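Local coordinates for protein dihydrodipicolinate synthase (Agrobacterium tumefaciens, PDB 3B4U) that probably catalyses the condensation of pyruvate with aspartate semialdehyde on the lysine biosynthesis pathway, as other dihydrodipicolinate synthases do, at residues T218-A223 against K229-I234. Numbering follows the deposited sequence.
Sequences TQEVRA and KDDPRI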
# COMPACT_ATOMS: atom_id res chain seq x y z
N THR B 218 -25.63 -4.13 -14.82
CA THR B 218 -26.08 -3.06 -13.93
C THR B 218 -27.50 -3.27 -13.40
O THR B 218 -27.72 -3.18 -12.19
CB THR B 218 -25.98 -1.70 -14.62
OG1 THR B 218 -24.66 -1.52 -15.16
CG2 THR B 218 -26.27 -0.62 -13.61
N GLN B 219 -28.44 -3.53 -14.31
CA GLN B 219 -29.82 -3.72 -13.87
C GLN B 219 -29.98 -4.89 -12.92
O GLN B 219 -30.73 -4.81 -11.95
CB GLN B 219 -30.74 -3.89 -15.08
CG GLN B 219 -31.18 -2.58 -15.67
CD GLN B 219 -32.18 -1.88 -14.77
OE1 GLN B 219 -33.25 -2.44 -14.48
NE2 GLN B 219 -31.88 -0.67 -14.35
N GLU B 220 -29.26 -5.96 -13.18
CA GLU B 220 -29.37 -7.14 -12.34
C GLU B 220 -28.85 -6.87 -10.93
O GLU B 220 -29.44 -7.27 -9.93
CB GLU B 220 -28.61 -8.33 -12.96
CG GLU B 220 -29.23 -8.87 -14.25
CD GLU B 220 -28.94 -8.09 -15.51
OE1 GLU B 220 -28.21 -7.07 -15.49
OE2 GLU B 220 -29.48 -8.51 -16.55
N VAL B 221 -27.73 -6.16 -10.83
CA VAL B 221 -27.21 -5.80 -9.52
C VAL B 221 -28.12 -4.78 -8.84
O VAL B 221 -28.30 -4.85 -7.63
CB VAL B 221 -25.74 -5.33 -9.58
CG1 VAL B 221 -25.25 -4.96 -8.19
CG2 VAL B 221 -24.83 -6.42 -10.18
N ARG B 222 -28.71 -3.85 -9.59
CA ARG B 222 -29.62 -2.89 -8.97
C ARG B 222 -30.79 -3.58 -8.25
O ARG B 222 -31.18 -3.18 -7.17
CB ARG B 222 -30.12 -1.88 -10.01
CG ARG B 222 -30.94 -0.79 -9.37
CD ARG B 222 -31.54 0.20 -10.37
NE ARG B 222 -32.42 1.13 -9.66
CZ ARG B 222 -32.04 2.18 -8.95
NH1 ARG B 222 -30.76 2.59 -8.90
NH2 ARG B 222 -32.96 2.83 -8.27
N ALA B 223 -31.31 -4.63 -8.86
CA ALA B 223 -32.44 -5.34 -8.25
C ALA B 223 -32.05 -5.90 -6.90
O ALA B 223 -32.88 -5.98 -6.00
CB ALA B 223 -32.92 -6.42 -9.18
N LYS B 229 -33.82 -7.89 -3.96
CA LYS B 229 -34.23 -9.14 -4.58
C LYS B 229 -33.02 -10.00 -4.88
O LYS B 229 -32.05 -9.56 -5.49
CB LYS B 229 -34.97 -8.83 -5.88
CG LYS B 229 -36.18 -7.96 -5.76
CD LYS B 229 -37.21 -8.49 -4.85
CE LYS B 229 -38.49 -7.67 -5.00
NZ LYS B 229 -39.27 -7.61 -3.75
N ASP B 230 -33.10 -11.26 -4.49
CA ASP B 230 -32.04 -12.22 -4.80
C ASP B 230 -31.87 -12.38 -6.30
O ASP B 230 -32.83 -12.23 -7.08
CB ASP B 230 -32.38 -13.61 -4.23
CG ASP B 230 -32.40 -13.69 -2.73
OD1 ASP B 230 -31.97 -12.76 -2.03
OD2 ASP B 230 -32.80 -14.78 -2.26
N ASP B 231 -30.68 -12.74 -6.71
CA ASP B 231 -30.44 -13.18 -8.08
C ASP B 231 -29.39 -14.28 -8.05
O ASP B 231 -28.17 -14.04 -8.12
CB ASP B 231 -30.01 -12.05 -9.02
CG ASP B 231 -30.05 -12.45 -10.46
OD1 ASP B 231 -30.06 -13.69 -10.79
OD2 ASP B 231 -30.09 -11.54 -11.32
N PRO B 232 -29.83 -15.54 -7.96
CA PRO B 232 -28.90 -16.66 -7.93
C PRO B 232 -27.93 -16.71 -9.10
O PRO B 232 -26.82 -17.22 -8.94
CB PRO B 232 -29.83 -17.88 -7.91
CG PRO B 232 -31.03 -17.37 -7.15
CD PRO B 232 -31.22 -15.98 -7.71
N ARG B 233 -28.29 -16.18 -10.25
CA ARG B 233 -27.38 -16.19 -11.39
C ARG B 233 -26.11 -15.38 -11.11
O ARG B 233 -25.03 -15.74 -11.53
CB ARG B 233 -28.04 -15.59 -12.63
CG ARG B 233 -29.31 -16.27 -13.11
CD ARG B 233 -29.94 -15.48 -14.22
NE ARG B 233 -30.35 -14.15 -13.74
CZ ARG B 233 -30.74 -13.16 -14.52
NH1 ARG B 233 -30.89 -13.32 -15.82
NH2 ARG B 233 -31.01 -11.98 -13.97
N ILE B 234 -26.26 -14.25 -10.41
CA ILE B 234 -25.13 -13.40 -10.07
C ILE B 234 -24.21 -14.12 -9.09
O ILE B 234 -23.00 -14.10 -9.20
CB ILE B 234 -25.64 -12.06 -9.49
CG1 ILE B 234 -26.42 -11.28 -10.56
CG2 ILE B 234 -24.49 -11.22 -8.90
CD1 ILE B 234 -25.55 -10.58 -11.61
O HOH W 1 -31.27 -9.28 -10.55
O HOH W 2 -31.48 -10.35 -16.46
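D231 OD2, 3.9 Å from E220 CB, takes bonds from two sides: R233 NH2 reaches it at 2.8 Å, and a water donates to it while also donating to E220 O at 2.8 Å, so the helix carbonyl and the carboxylate are bridged. R233 grips D231 side-on in a salt bridge, NE to OD1 and NH2 to OD2. R233 NE meets the syn lone pair of D231 OD1 at 3.0 Å, with an N-H...O angle of 174° and the oxygen exactly in the guanidinium plane, which fixes the rotation of both groups. D231 OD1 also accepts from R233 N, the capping bond of the N-cap residue of helix 232-240. Helices 218-225 and 232-240 follow the last strand, 208-211, of the TIM barrel, and the connection between them is tied where K229 N donates to A223 O at 2.9 Å, nearly straight at 166°. E220 chi1 (-68°), with CG anti to the carbonyl carbon, puts CG 3.6 Å from R233 NH2, obliquely to the guanidinium. E220 OE2 lies well out of the guanidinium plane, 4.6 Å from R233 NH2 with no N-H aimed at it, and a second water donates to OE2 and accepts from NH2. The apolar part of the contact is I234 CD1, 4.0 Å from E220 CB and, more loosely, V221 CG2, while F289 of helix 275-289 touches both R233 and I234.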